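Local coordinates for protein putative N-acetylmuramoyl-L-alanine amidase,autolysin cwp6 (Peptoclostridium difficile, PDB 5J72) that probably hydrolyses the N-acetylmuramoyl-L-alanine amide bond of peptidoglycan with a zinc-dependent amidase domain, while cell wall binding modules attach it to the bacterial surface, at residues A138-T143 and S371-D376; A365-K370 and Y416-G421; Y544-D549 and Y590-N595. All coordinates share one frame; numbering follows the deposited sequence.

Interaction 1: residues A138-T143 and S371-D376; sequences ATRFET and SDIIVD
Arg140, in the first turn of helix 140-151, reaches across to the start of helix 375-387 and lays its side chain over Val375. Its CB touches Val375 CG1, at 3.8 Å. CG takes the crowded position between the backbone N and the carbonyl carbon (chi1 58°). CD passes Val375 CG1 at 4.0 Å, and the bend at chi3 (59°) turns NE and the guanidinium over the same methyl. The guanidinium sits with one face on Val375 CG1, which lies 3.6 Å above the plane and over its centre; CZ and NH1 are its nearest atoms. Val375 CG1 is likewise in the crowded position (chi1 66°), and the two side chains cross at about a right angle. Ile373 CG2 approaches the guanidinium obliquely. The polar half of the contact runs through Asp376, whose OD1 accepts from two waters, each at 2.8 Å. One water also donates to Arg140 O, 3.0 Å away; the other is hydrogen-bonded to Thr143 OG1, which also accepts from Gly137 N. Thr143 CG2, turned anti to its backbone N, lies 3.9 Å from Asp376 OD1. The helix start is fixed by a capping box: Phe141 N donates to the N-cap oxygen Thr139 OG1, while Glu142 OE1 accepts from Thr139 N and, at 2.5 Å, from Thr139 OG1. The contact thus joins the N-terminal ends of two helices from the first and third cell wall binding (CWB2) modules. Although Arg140 and Asp376 carry opposite charges, NE and OD1 stand 6.1 Å apart: the valine methyl packs on the flat, weakly hydrated face of the guanidinium, leaving its in-plane N-H groups to partners such as Gly164 O, and the buried carboxylate is satisfied in part by bridging water, its charge probably eased by the nearby helix N-termini.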
loop_
_atom_site.group_PDB
_atom_site.type_symbol
_atom_site.label_atom_id
_atom_site.label_comp_id
_atom_site.label_asym_id
_atom_site.label_seq_id
_atom_site.Cartn_x
_atom_site.Cartn_y
_atom_site.Cartn_z
ATOM N N ALA A 138 12.020 5.095 18.036
ATOM C CA ALA A 138 11.489 4.268 19.131
ATOM C C ALA A 138 9.983 4.227 19.173
ATOM O O ALA A 138 9.418 3.178 19.437
ATOM C CB ALA A 138 12.009 4.794 20.462
ATOM N N THR A 139 9.312 5.359 18.933
ATOM C CA THR A 139 7.861 5.394 18.914
ATOM C C THR A 139 7.381 6.120 17.657
ATOM O O THR A 139 8.194 6.638 16.871
ATOM C CB THR A 139 7.310 6.113 20.160
ATOM O OG1 THR A 139 7.418 7.524 19.972
ATOM C CG2 THR A 139 8.106 5.761 21.449
ATOM N N ARG A 140 6.076 6.156 17.497
ATOM C CA ARG A 140 5.452 6.815 16.389
ATOM C C ARG A 140 5.932 8.311 16.314
ATOM O O ARG A 140 6.056 8.837 15.205
ATOM C CB ARG A 140 3.937 6.768 16.566
ATOM C CG ARG A 140 3.452 7.405 17.873
ATOM C CD ARG A 140 1.932 7.054 18.160
ATOM N NE ARG A 140 1.798 5.590 18.234
ATOM C CZ ARG A 140 0.670 4.904 18.084
ATOM N NH1 ARG A 140 -0.485 5.534 17.906
ATOM N NH2 ARG A 140 0.695 3.582 18.067
ATOM N N PHE A 141 6.156 8.964 17.457
ATOM C CA PHE A 141 6.602 10.378 17.464
ATOM C C PHE A 141 7.974 10.494 16.803
ATOM O O PHE A 141 8.148 11.383 15.990
ATOM C CB PHE A 141 6.701 10.928 18.911
ATOM C CG PHE A 141 5.360 10.955 19.555
ATOM C CD1 PHE A 141 4.517 12.044 19.393
ATOM C CD2 PHE A 141 4.896 9.856 20.288
ATOM C CE1 PHE A 141 3.227 12.047 19.941
ATOM C CE2 PHE A 141 3.608 9.862 20.837
ATOM C CZ PHE A 141 2.781 10.955 20.658
ATOM N N GLU A 142 8.956 9.600 17.170
ATOM C CA GLU A 142 10.272 9.694 16.561
ATOM C C GLU A 142 10.229 9.248 15.135
ATOM O O GLU A 142 11.031 9.742 14.335
ATOM C CB GLU A 142 11.344 8.855 17.291
ATOM C CG GLU A 142 11.653 9.350 18.694
ATOM C CD GLU A 142 10.632 8.881 19.717
ATOM O OE1 GLU A 142 9.880 7.919 19.455
ATOM O OE2 GLU A 142 10.569 9.494 20.788
ATOM N N THR A 143 9.335 8.301 14.788
ATOM C CA THR A 143 9.259 7.893 13.390
ATOM C C THR A 143 8.758 9.106 12.538
ATOM O O THR A 143 9.307 9.309 11.449
ATOM C CB THR A 143 8.321 6.675 13.229
ATOM O OG1 THR A 143 9.050 5.563 13.687
ATOM C CG2 THR A 143 7.932 6.391 11.746
ATOM N N SER A 371 0.666 -2.873 8.980
ATOM C CA SER A 371 -0.778 -2.641 8.830
ATOM C C SER A 371 -1.519 -2.712 10.140
ATOM O O SER A 371 -2.739 -2.544 10.131
ATOM C CB SER A 371 -1.378 -3.691 7.906
ATOM O OG SER A 371 -1.031 -4.975 8.402
ATOM N N ASP A 372 -0.837 -2.973 11.259
ATOM C CA ASP A 372 -1.566 -3.044 12.538
ATOM C C ASP A 372 -1.797 -1.703 13.186
ATOM O O ASP A 372 -2.546 -1.637 14.148
ATOM C CB ASP A 372 -0.856 -3.949 13.574
ATOM C CG ASP A 372 0.602 -3.623 13.818
ATOM O OD1 ASP A 372 1.026 -3.632 14.990
ATOM O OD2 ASP A 372 1.325 -3.392 12.854
ATOM N N ILE A 373 -1.201 -0.652 12.701
ATOM C CA ILE A 373 -1.448 0.642 13.321
ATOM C C ILE A 373 -1.875 1.591 12.227
ATOM O O ILE A 373 -1.692 1.271 11.041
ATOM C CB ILE A 373 -0.180 1.119 14.020
ATOM C CG1 ILE A 373 1.010 1.017 13.059
ATOM C CG2 ILE A 373 0.075 0.251 15.282
ATOM C CD1 ILE A 373 2.271 1.463 13.740
ATOM N N ILE A 374 -2.455 2.685 12.563
ATOM C CA ILE A 374 -2.858 3.613 11.516
ATOM C C ILE A 374 -1.823 4.780 11.381
ATOM O O ILE A 374 -1.587 5.259 10.291
ATOM C CB ILE A 374 -4.219 4.255 11.936
ATOM C CG1 ILE A 374 -5.346 3.166 11.958
ATOM C CG2 ILE A 374 -4.576 5.398 10.993
ATOM C CD1 ILE A 374 -5.607 2.617 10.589
ATOM N N VAL A 375 -1.237 5.199 12.522
ATOM C CA VAL A 375 -0.458 6.444 12.527
ATOM C C VAL A 375 0.770 6.433 11.620
ATOM O O VAL A 375 1.040 7.478 11.054
ATOM C CB VAL A 375 -0.060 6.760 13.983
ATOM C CG1 VAL A 375 0.911 5.682 14.514
ATOM C CG2 VAL A 375 0.575 8.161 14.068
ATOM N N ASP A 376 1.481 5.302 11.456
ATOM C CA ASP A 376 2.699 5.358 10.631
ATOM C C ASP A 376 2.326 5.647 9.184
ATOM O O ASP A 376 3.114 6.274 8.474
ATOM C CB ASP A 376 3.485 4.044 10.725
ATOM C CG ASP A 376 4.345 3.950 12.002
ATOM O OD1 ASP A 376 4.414 4.961 12.770
ATOM O OD2 ASP A 376 4.929 2.876 12.248
HETATM O O HOH W 1 4.512 7.774 12.882
HETATM O O HOH W 2 6.499 4.224 14.526
#

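Interaction 2: residues A365-K370 and Y416-G421; sequences AMLVAK and YQIGDG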
loop_
_atom_site.group_PDB
_atom_site.type_symbol
_atom_site.label_atom_id
_atom_site.label_comp_id
_atom_site.label_asym_id
_atom_site.label_seq_id
_atom_site.Cartn_x
_atom_site.Cartn_y
_atom_site.Cartn_z
ATOM N N ALA A 365 9.102 4.597 -6.160
ATOM C CA ALA A 365 9.390 4.132 -4.804
ATOM C C ALA A 365 8.233 3.350 -4.240
ATOM O O ALA A 365 7.171 3.337 -4.852
ATOM C CB ALA A 365 9.627 5.308 -3.887
ATOM N N MET A 366 8.436 2.719 -3.080
ATOM C CA MET A 366 7.331 2.044 -2.394
ATOM C C MET A 366 7.572 2.282 -1.000
ATOM O O MET A 366 8.664 2.015 -0.536
ATOM C CB MET A 366 7.290 0.506 -2.662
ATOM C CG MET A 366 6.161 -0.207 -1.876
ATOM S SD MET A 366 4.620 -0.013 -2.767
ATOM C CE MET A 366 4.784 -1.345 -3.988
ATOM N N LEU A 367 6.590 2.838 -0.272
ATOM C CA LEU A 367 6.793 3.065 1.157
ATOM C C LEU A 367 6.085 1.946 1.891
ATOM O O LEU A 367 4.891 1.751 1.667
ATOM C CB LEU A 367 6.203 4.462 1.605
ATOM C CG LEU A 367 7.057 5.716 1.171
ATOM C CD1 LEU A 367 6.733 6.017 -0.321
ATOM C CD2 LEU A 367 6.737 6.961 2.021
ATOM N N VAL A 368 6.767 1.277 2.842
ATOM C CA VAL A 368 6.147 0.101 3.475
ATOM C C VAL A 368 5.916 0.311 4.940
ATOM O O VAL A 368 6.865 0.526 5.676
ATOM C CB VAL A 368 7.097 -1.130 3.287
ATOM C CG1 VAL A 368 6.476 -2.373 3.998
ATOM C CG2 VAL A 368 7.290 -1.398 1.801
ATOM N N ALA A 369 4.633 0.267 5.376
ATOM C CA ALA A 369 4.272 0.474 6.752
ATOM C C ALA A 369 3.554 -0.787 7.310
ATOM O O ALA A 369 2.983 -1.585 6.562
ATOM C CB ALA A 369 3.280 1.651 6.855
ATOM N N LYS A 370 3.616 -0.941 8.625
ATOM C CA LYS A 370 2.954 -2.030 9.312
ATOM C C LYS A 370 1.476 -1.828 9.200
ATOM O O LYS A 370 1.026 -0.703 9.397
ATOM C CB LYS A 370 3.368 -1.986 10.786
ATOM C CG LYS A 370 4.841 -2.377 10.979
ATOM C CD LYS A 370 5.297 -2.265 12.481
ATOM C CE LYS A 370 5.332 -0.833 12.963
ATOM N NZ LYS A 370 5.449 -0.734 14.446
ATOM N N TYR A 416 11.066 2.416 1.011
ATOM C CA TYR A 416 11.246 3.042 2.282
ATOM C C TYR A 416 10.582 2.233 3.337
ATOM O O TYR A 416 9.391 1.932 3.191
ATOM C CB TYR A 416 10.588 4.434 2.323
ATOM C CG TYR A 416 11.270 5.430 1.415
ATOM C CD1 TYR A 416 12.120 6.389 1.925
ATOM C CD2 TYR A 416 11.029 5.431 0.047
ATOM C CE1 TYR A 416 12.727 7.353 1.077
ATOM C CE2 TYR A 416 11.620 6.377 -0.792
ATOM C CZ TYR A 416 12.462 7.329 -0.266
ATOM O OH TYR A 416 13.010 8.244 -1.165
ATOM N N GLN A 417 11.277 1.886 4.381
ATOM C CA GLN A 417 10.669 1.130 5.474
ATOM C C GLN A 417 10.266 2.111 6.564
ATOM O O GLN A 417 11.091 2.785 7.185
ATOM C CB GLN A 417 11.682 0.115 6.033
ATOM C CG GLN A 417 11.228 -0.534 7.314
ATOM C CD GLN A 417 12.288 -1.585 7.737
ATOM O OE1 GLN A 417 13.293 -1.757 7.058
ATOM N NE2 GLN A 417 12.048 -2.308 8.847
ATOM N N ILE A 418 8.970 2.205 6.813
ATOM C CA ILE A 418 8.439 3.132 7.809
ATOM C C ILE A 418 8.264 2.504 9.161
ATOM O O ILE A 418 7.580 1.487 9.294
ATOM C CB ILE A 418 7.044 3.646 7.328
ATOM C CG1 ILE A 418 7.123 4.167 5.870
ATOM C CG2 ILE A 418 6.529 4.729 8.301
ATOM C CD1 ILE A 418 8.145 5.341 5.693
ATOM N N GLY A 419 8.853 3.087 10.173
ATOM C CA GLY A 419 8.664 2.550 11.490
ATOM C C GLY A 419 9.555 1.347 11.743
ATOM O O GLY A 419 10.174 0.768 10.880
ATOM N N ASP A 420 9.607 1.008 13.015
ATOM C CA ASP A 420 10.382 -0.112 13.505
ATOM C C ASP A 420 9.435 -1.287 13.900
ATOM O O ASP A 420 8.337 -1.047 14.405
ATOM C CB ASP A 420 11.129 0.340 14.762
ATOM C CG ASP A 420 12.094 -0.732 15.194
ATOM O OD1 ASP A 420 11.943 -1.237 16.315
ATOM O OD2 ASP A 420 12.999 -1.076 14.389
ATOM N N GLY A 421 9.849 -2.523 13.672
ATOM C CA GLY A 421 9.020 -3.653 14.086
ATOM C C GLY A 421 8.770 -4.658 12.988
ATOM O O GLY A 421 8.496 -5.814 13.294
HETATM O O HOH W 3 7.719 -1.149 8.298
HETATM O O HOH W 4 5.002 1.123 10.136
#
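The Tyr416 ring meets the neighbouring strand with its edge: Ala365 CB lies in the ring plane, 3.8 Å from CE2. Leu367 CG comes in obliquely and packs on Tyr416 CB, the two side chains lying side by side and pointing the same way; each has its CG anti to the carbonyl carbon. Elsewhere round the tyrosine are Leu387 of helix 375-387 and Lys133 and Leu135 of strand 128-135. The backbones pair in parallel, Leu367 opposite Tyr416 and Val368 opposite Gln417. Tyr416 N donates to Met366 O in the carbonyl plane. Val368 N gives the shortest of the bonds, 2.7 Å to Tyr416 O, nearly along the C=O axis (179°), and Ile418 N reaches Val368 O from above the carbonyl plane. Strands 362-370 and 411-418 are neighbours in the parallel strands of the third CWB2 module: 391-394 pairs with the other edge of 362-370, and 128-135 with the other edge of 411-418. Helices pack on both faces: Leu367 touches Ala384 of helix 375-387, whereas Val368 turns to Ile427 and Ile430 of helix 424-433. Past Ile418 the strands part, and two waters bridge them. One donates to both Val368 O and Ile418 O; the second accepts from Lys370 N and donates to Ile418 O at 2.7 Å. Lys370 then reaches across between the diverging chains, bent at chi3 (-68°) so that NZ donates in the carbonyl plane to Asp420 O, 2.9 Å away. Asp420 itself turns its carboxylate elsewhere, into a salt bridge between OD2 and Lys134.

Interaction 3: residues Y544-D549 and Y590-N595; sequences YYKVKD and YVLRNN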
loop_
_atom_site.group_PDB
_atom_site.type_symbol
_atom_site.label_atom_id
_atom_site.label_comp_id
_atom_site.label_asym_id
_atom_site.label_seq_id
_atom_site.Cartn_x
_atom_site.Cartn_y
_atom_site.Cartn_z
ATOM N N TYR A 544 -11.112 -35.006 -1.340
ATOM C CA TYR A 544 -10.479 -36.226 -1.806
ATOM C C TYR A 544 -9.149 -36.376 -1.199
ATOM O O TYR A 544 -8.415 -35.372 -1.079
ATOM C CB TYR A 544 -10.301 -36.175 -3.329
ATOM C CG TYR A 544 -11.627 -36.339 -4.008
ATOM C CD1 TYR A 544 -12.401 -35.245 -4.324
ATOM C CD2 TYR A 544 -12.149 -37.613 -4.263
ATOM C CE1 TYR A 544 -13.664 -35.390 -4.869
ATOM C CE2 TYR A 544 -13.410 -37.768 -4.801
ATOM C CZ TYR A 544 -14.167 -36.654 -5.100
ATOM O OH TYR A 544 -15.436 -36.779 -5.600
ATOM N N TYR A 545 -8.759 -37.591 -0.829
ATOM C CA TYR A 545 -7.434 -37.767 -0.270
ATOM C C TYR A 545 -6.796 -39.019 -0.941
ATOM O O TYR A 545 -7.479 -39.626 -1.746
ATOM C CB TYR A 545 -7.490 -37.865 1.282
ATOM C CG TYR A 545 -8.285 -39.062 1.773
ATOM C CD1 TYR A 545 -9.683 -39.049 1.767
ATOM C CD2 TYR A 545 -7.642 -40.210 2.218
ATOM C CE1 TYR A 545 -10.414 -40.165 2.183
ATOM C CE2 TYR A 545 -8.366 -41.321 2.650
ATOM C CZ TYR A 545 -9.746 -41.294 2.628
ATOM O OH TYR A 545 -10.431 -42.408 3.069
ATOM N N LYS A 546 -5.539 -39.364 -0.649
ATOM C CA LYS A 546 -4.887 -40.455 -1.385
ATOM C C LYS A 546 -5.435 -41.842 -0.947
ATOM O O LYS A 546 -5.584 -42.103 0.251
ATOM C CB LYS A 546 -3.397 -40.403 -1.155
ATOM C CG LYS A 546 -2.698 -39.186 -1.719
ATOM C CD LYS A 546 -1.239 -39.321 -1.540
ATOM C CE LYS A 546 -0.496 -38.205 -2.183
ATOM N NZ LYS A 546 1.006 -38.410 -2.128
ATOM N N VAL A 547 -5.731 -42.712 -1.917
ATOM C CA VAL A 547 -6.284 -44.032 -1.611
ATOM C C VAL A 547 -5.354 -44.805 -0.682
ATOM O O VAL A 547 -5.845 -45.508 0.174
ATOM C CB VAL A 547 -6.556 -44.778 -2.956
ATOM C CG1 VAL A 547 -5.244 -45.177 -3.608
ATOM C CG2 VAL A 547 -7.451 -45.997 -2.706
ATOM N N LYS A 548 -4.038 -44.666 -0.811
ATOM C CA LYS A 548 -3.096 -45.373 0.045
ATOM C C LYS A 548 -3.351 -45.129 1.546
ATOM O O LYS A 548 -2.941 -45.940 2.377
ATOM C CB LYS A 548 -1.665 -44.957 -0.305
ATOM C CG LYS A 548 -1.169 -43.710 0.421
ATOM C CD LYS A 548 0.259 -43.394 0.057
ATOM C CE LYS A 548 0.825 -42.352 0.985
ATOM N NZ LYS A 548 2.227 -42.040 0.647
ATOM N N ASP A 549 -4.012 -44.002 1.898
ATOM C CA ASP A 549 -4.313 -43.645 3.301
ATOM C C ASP A 549 -5.780 -43.950 3.620
ATOM O O ASP A 549 -6.298 -43.442 4.612
ATOM C CB ASP A 549 -4.049 -42.118 3.546
ATOM C CG ASP A 549 -2.590 -41.711 3.413
ATOM O OD1 ASP A 549 -1.723 -42.574 3.550
ATOM O OD2 ASP A 549 -2.316 -40.493 3.167
ATOM N N TYR A 590 -4.821 -36.289 -10.785
ATOM C CA TYR A 590 -3.404 -36.095 -11.100
ATOM C C TYR A 590 -2.626 -35.513 -9.930
ATOM O O TYR A 590 -1.520 -35.990 -9.607
ATOM C CB TYR A 590 -3.298 -35.127 -12.326
ATOM C CG TYR A 590 -1.911 -35.072 -12.927
ATOM C CD1 TYR A 590 -0.862 -34.450 -12.255
ATOM C CD2 TYR A 590 -1.641 -35.669 -14.160
ATOM C CE1 TYR A 590 0.416 -34.423 -12.787
ATOM C CE2 TYR A 590 -0.360 -35.651 -14.700
ATOM C CZ TYR A 590 0.666 -35.024 -14.008
ATOM O OH TYR A 590 1.943 -35.000 -14.510
ATOM N N VAL A 591 -3.201 -34.484 -9.238
ATOM C CA VAL A 591 -2.326 -33.851 -8.175
ATOM C C VAL A 591 -2.168 -34.742 -6.959
ATOM O O VAL A 591 -1.321 -34.451 -6.099
ATOM C CB VAL A 591 -2.840 -32.445 -7.783
ATOM C CG1 VAL A 591 -2.793 -31.539 -9.029
ATOM C CG2 VAL A 591 -4.268 -32.502 -7.233
ATOM N N LEU A 592 -2.975 -35.820 -6.883
ATOM C CA LEU A 592 -2.817 -36.771 -5.778
ATOM C C LEU A 592 -1.872 -37.899 -6.245
ATOM O O LEU A 592 -0.868 -38.191 -5.620
ATOM C CB LEU A 592 -4.203 -37.353 -5.395
ATOM C CG LEU A 592 -4.879 -36.656 -4.218
ATOM C CD1 LEU A 592 -5.020 -35.174 -4.480
ATOM C CD2 LEU A 592 -6.218 -37.268 -3.943
ATOM N N ARG A 593 -2.179 -38.481 -7.399
ATOM C CA ARG A 593 -1.416 -39.627 -7.913
ATOM C C ARG A 593 0.016 -39.313 -8.169
ATOM O O ARG A 593 0.886 -40.133 -7.890
ATOM C CB ARG A 593 -2.102 -40.125 -9.211
ATOM C CG ARG A 593 -1.359 -41.341 -9.881
ATOM C CD ARG A 593 -2.172 -41.796 -11.124
ATOM N NE ARG A 593 -1.985 -40.860 -12.236
ATOM C CZ ARG A 593 -2.863 -39.947 -12.646
ATOM N NH1 ARG A 593 -4.053 -39.841 -12.056
ATOM N NH2 ARG A 593 -2.542 -39.102 -13.623
ATOM N N ASN A 594 0.313 -38.126 -8.673
ATOM C CA ASN A 594 1.692 -37.819 -9.020
ATOM C C ASN A 594 2.438 -36.968 -8.017
ATOM O O ASN A 594 3.541 -36.493 -8.288
ATOM C CB ASN A 594 1.696 -37.093 -10.386
ATOM C CG ASN A 594 1.381 -38.065 -11.477
ATOM O OD1 ASN A 594 1.930 -39.168 -11.451
ATOM N ND2 ASN A 594 0.474 -37.785 -12.406
ATOM N N ASN A 595 1.851 -36.758 -6.879
ATOM C CA ASN A 595 2.515 -35.957 -5.844
ATOM C C ASN A 595 3.360 -36.879 -4.908
ATOM O O ASN A 595 2.806 -37.837 -4.373
ATOM C CB ASN A 595 1.420 -35.287 -5.004
ATOM C CG ASN A 595 1.814 -33.930 -4.530
ATOM O OD1 ASN A 595 2.927 -33.761 -3.999
ATOM N ND2 ASN A 595 0.959 -32.931 -4.708
HETATM O O HOH W 5 0.840 -40.265 -4.491
#
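In the zinc amidase domain, the loop that leaves strand 541-544 packs against the short helix 590-593; the side chain of Tyr544 lies about 9 Å from the bound zinc. Leu592 is the apolar wedge. Its CD2 methyl rests on the loop backbone, 3.5 Å from Tyr545 O, and lies 4.3 Å from Tyr544 CB, while its CG meets Lys546 CG as the two side chains cross obliquely. Lys546 stretches out fully beyond CG and carries its ammonium past the helix to its C-terminal end. There NZ donates to Asn595 O at 2.9 Å, from above the carbonyl plane, and also to Tyr597 O. A water accepts from NZ at 3.0 Å and donates to Leu592 O, so the lysine gathers carbonyls at the helix end, whose partial negative charge would probably help to stabilise the buried ammonium. Asn595 is held in turn: Ser518 OG and Tyr597 N bond to its OD1, and its ND2 donates back to Val591 O at 3.1 Å, with the acceptor in the amide plane, 1° out of it.

Overall arrangement
From the N terminus, after the N-terminal domain and strand 128-135, the chain enters helix 140-151 in the first CWB2 module, then runs through the second module before segment 371-376 closes interaction 1 over 227 residues. Strand 362-370 lies just before that closure and leads into helix 375-387; its partner, strand 411-418, comes after it, so interactions 1 and 2 cross. They also touch: Asp376 packs against Lys370 and Gly419, and Thr143 against Gly419. Together they join the first module to the sheet of the third. Interaction 3 follows in series, closing a 40-residue loop within the amidase domain, its centre about 48 Å from that of interaction 1 and about 43 Å from that of interaction 2.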